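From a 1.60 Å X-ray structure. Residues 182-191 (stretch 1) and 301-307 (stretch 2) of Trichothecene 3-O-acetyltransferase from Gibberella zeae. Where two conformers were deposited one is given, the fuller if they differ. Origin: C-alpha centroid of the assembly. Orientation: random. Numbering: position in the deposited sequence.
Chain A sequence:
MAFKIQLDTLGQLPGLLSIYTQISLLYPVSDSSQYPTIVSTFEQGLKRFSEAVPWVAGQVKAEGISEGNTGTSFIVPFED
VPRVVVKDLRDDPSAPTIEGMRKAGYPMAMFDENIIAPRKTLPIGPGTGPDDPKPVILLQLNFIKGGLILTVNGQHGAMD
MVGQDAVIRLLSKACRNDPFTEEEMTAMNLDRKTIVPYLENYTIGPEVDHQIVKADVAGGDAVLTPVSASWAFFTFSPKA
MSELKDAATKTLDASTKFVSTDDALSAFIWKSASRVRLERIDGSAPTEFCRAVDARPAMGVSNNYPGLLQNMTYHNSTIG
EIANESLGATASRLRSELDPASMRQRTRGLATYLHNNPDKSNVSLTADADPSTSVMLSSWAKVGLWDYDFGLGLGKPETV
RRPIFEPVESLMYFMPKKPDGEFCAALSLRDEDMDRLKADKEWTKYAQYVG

Stretch 1 (182-191) EEEMTAMNLD
Stretch 2 301-307: VSNNYPG

A helix that runs out into a turn can grip a distant loop through one carboxylate and one small residue, and these two stretches of a fungal acetyltransferase, at least 115 residues apart where they touch, illustrate the principle. Stretch 1 is helical from Glu-182 (phi/psi near -60/-42), and a type I turn spans Ala-187 to Leu-190; stretch 2 is irregular, with a type I turn from Ser-302 to Tyr-305 closed by Tyr-305 N to Ser-302 O at 3.0 Å. From Glu-183 to Ala-187 the contacts advance in the same sense along both chains, from Ser-302 and Asn-304 to Tyr-305 and Pro-306, while Leu-190 returns to Tyr-305. Together they bury 422 Å².

The CA-to-CB bond of Glu-183 points sideways to stretch 2, but chi1 t, chi2 m (-81°) and chi3 -28° bring its carboxylate to the turn. Asn-304 ND2 (chi1 m, chi2 -33°) donates to Glu-183 OE1 at 2.7 Å, and Ser-302 OG (chi1 t) donates to Glu-183 OE2 at 2.7 Å. The same Ser-302 OG accepts from Asn-304 N at 2.9 Å, so the serine ties the carboxylate to the turn's backbone. Glu-184, m then t, keeps its CG 3.9 Å from Asn-304 ND2; a water accepts from Asn-304 ND2 at 2.8 Å and makes a weak 3.4 Å bond to Glu-184 OE2.

Ala-187 marks the register: its CA lies 4.8 Å from Tyr-305 CA. Its methyl points toward the loop, with CB 3.6 Å from Asn-304 O and 3.7 Å from Asn-304 CB, so the methyl packs directly against the loop backbone. Ala-187 O sits 3.2 Å from Pro-306 CD and, at the ring edge, 3.7 Å from Tyr-305 CD1.

Met-188 starts away from the loop, yet its m, m, m rotamer sets SD 3.7 Å from Pro-306 CG, an apolar contact. At the last position of the turn, Leu-190 (phi/psi -58/139; m, t) points toward stretch 2 and packs CD1 3.9 Å from CD1 of Tyr-305 (chi1 t, chi2 65°), extending the apolar contact beyond the polar clasp.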

# COMPACT_ATOMS: atom_id res chain seq x y z
N GLU A 182 5.32 26.21 4.03
CA GLU A 182 6.68 26.16 3.50
C GLU A 182 7.28 24.76 3.64
O GLU A 182 7.93 24.27 2.71
CB GLU A 182 7.56 27.22 4.17
CG GLU A 182 7.19 28.64 3.78
N GLU A 183 7.06 24.11 4.78
CA GLU A 183 7.56 22.73 5.00
C GLU A 183 6.97 21.75 3.98
O GLU A 183 7.66 20.86 3.50
CB GLU A 183 7.27 22.24 6.42
CG GLU A 183 8.08 20.99 6.83
CD GLU A 183 7.49 19.66 6.32
OE1 GLU A 183 6.25 19.58 6.11
OE2 GLU A 183 8.27 18.70 6.11
N GLU A 184 5.69 21.92 3.66
CA GLU A 184 5.03 21.05 2.68
C GLU A 184 5.67 21.23 1.31
O GLU A 184 6.03 20.25 0.65
CB GLU A 184 3.52 21.30 2.62
CG GLU A 184 2.80 20.70 3.80
CD GLU A 184 1.41 21.27 4.06
OE1 GLU A 184 0.99 22.28 3.43
OE2 GLU A 184 0.73 20.69 4.92
N MET A 185 5.85 22.49 0.91
CA MET A 185 6.48 22.81 -0.37
C MET A 185 7.92 22.30 -0.44
O MET A 185 8.37 21.81 -1.49
CB MET A 185 6.39 24.31 -0.63
CG MET A 185 4.98 24.79 -0.95
SD MET A 185 4.37 24.19 -2.55
CE MET A 185 5.36 25.19 -3.68
N THR A 186 8.64 22.40 0.67
CA THR A 186 10.01 21.88 0.74
C THR A 186 10.03 20.36 0.58
O THR A 186 10.79 19.82 -0.24
CB THR A 186 10.68 22.30 2.05
OG1 THR A 186 10.88 23.72 2.03
CG2 THR A 186 12.03 21.61 2.23
N ALA A 187 9.18 19.67 1.35
CA ALA A 187 9.10 18.20 1.30
C ALA A 187 8.75 17.69 -0.10
O ALA A 187 9.33 16.72 -0.58
CB ALA A 187 8.11 17.68 2.34
N MET A 188 7.83 18.40 -0.77
CA MET A 188 7.38 18.05 -2.12
C MET A 188 8.47 18.23 -3.18
O MET A 188 8.30 17.78 -4.33
CB MET A 188 6.16 18.90 -2.49
CG MET A 188 4.88 18.49 -1.80
SD MET A 188 4.29 16.85 -2.29
CE MET A 188 3.50 17.18 -3.84
N ASN A 189 9.58 18.86 -2.81
CA ASN A 189 10.61 19.21 -3.77
C ASN A 189 12.02 18.77 -3.38
O ASN A 189 13.00 19.11 -4.05
CB ASN A 189 10.54 20.71 -4.08
CG ASN A 189 9.30 21.07 -4.87
OD1 ASN A 189 8.37 21.71 -4.35
ND2 ASN A 189 9.24 20.62 -6.12
N LEU A 190 12.12 17.96 -2.32
CA LEU A 190 13.41 17.37 -1.97
C LEU A 190 13.94 16.55 -3.14
O LEU A 190 13.19 15.83 -3.80
CB LEU A 190 13.28 16.48 -0.73
CG LEU A 190 12.92 17.16 0.59
CD1 LEU A 190 12.64 16.09 1.64
CD2 LEU A 190 14.03 18.10 1.06
N ASP A 191 15.25 16.65 -3.38
CA ASP A 191 15.89 15.81 -4.38
C ASP A 191 15.79 14.35 -3.93
O ASP A 191 16.06 14.02 -2.77
CB ASP A 191 17.34 16.22 -4.58
CG ASP A 191 17.92 15.70 -5.89
OD1 ASP A 191 17.18 15.65 -6.90
OD2 ASP A 191 19.11 15.35 -5.90
N VAL A 301 13.64 11.70 7.36
CA VAL A 301 12.92 12.38 6.29
C VAL A 301 11.49 12.72 6.73
O VAL A 301 10.86 11.95 7.45
CB VAL A 301 12.93 11.52 4.99
CG1 VAL A 301 12.03 12.11 3.90
CG2 VAL A 301 14.36 11.36 4.46
N SER A 302 11.00 13.88 6.29
CA SER A 302 9.66 14.35 6.60
C SER A 302 8.58 13.35 6.19
O SER A 302 8.66 12.74 5.13
CB SER A 302 9.41 15.67 5.88
OG SER A 302 8.05 16.05 5.95
N ASN A 303 7.55 13.21 7.03
CA ASN A 303 6.36 12.43 6.69
C ASN A 303 5.69 12.97 5.42
O ASN A 303 4.91 12.26 4.76
CB ASN A 303 5.37 12.46 7.85
CG ASN A 303 4.18 11.54 7.63
OD1 ASN A 303 4.34 10.32 7.49
ND2 ASN A 303 2.99 12.12 7.61
N ASN A 304 5.99 14.22 5.08
CA ASN A 304 5.41 14.84 3.89
C ASN A 304 6.20 14.59 2.60
O ASN A 304 5.81 15.06 1.54
CB ASN A 304 5.20 16.35 4.11
CG ASN A 304 4.11 16.63 5.12
OD1 ASN A 304 3.14 15.88 5.23
ND2 ASN A 304 4.27 17.71 5.89
N TYR A 305 7.30 13.84 2.69
CA TYR A 305 8.06 13.48 1.49
C TYR A 305 7.21 12.56 0.62
O TYR A 305 6.77 11.50 1.08
CB TYR A 305 9.38 12.81 1.85
CG TYR A 305 10.16 12.34 0.66
CD1 TYR A 305 10.67 13.26 -0.26
CD2 TYR A 305 10.41 10.98 0.44
CE1 TYR A 305 11.38 12.86 -1.36
CE2 TYR A 305 11.15 10.56 -0.66
CZ TYR A 305 11.64 11.50 -1.55
OH TYR A 305 12.36 11.12 -2.66
N PRO A 306 6.92 12.97 -0.63
CA PRO A 306 5.95 12.27 -1.46
C PRO A 306 6.48 11.07 -2.25
O PRO A 306 5.73 10.47 -3.03
CB PRO A 306 5.49 13.35 -2.43
CG PRO A 306 6.76 14.14 -2.67
CD PRO A 306 7.46 14.18 -1.31
N GLY A 307 7.74 10.72 -2.06
CA GLY A 307 8.37 9.71 -2.90
C GLY A 307 8.17 8.28 -2.43
O GLY A 307 7.16 7.95 -1.79
O HOH W 1 0.88 17.90 4.68
O HOH W 2 2.17 18.80 7.30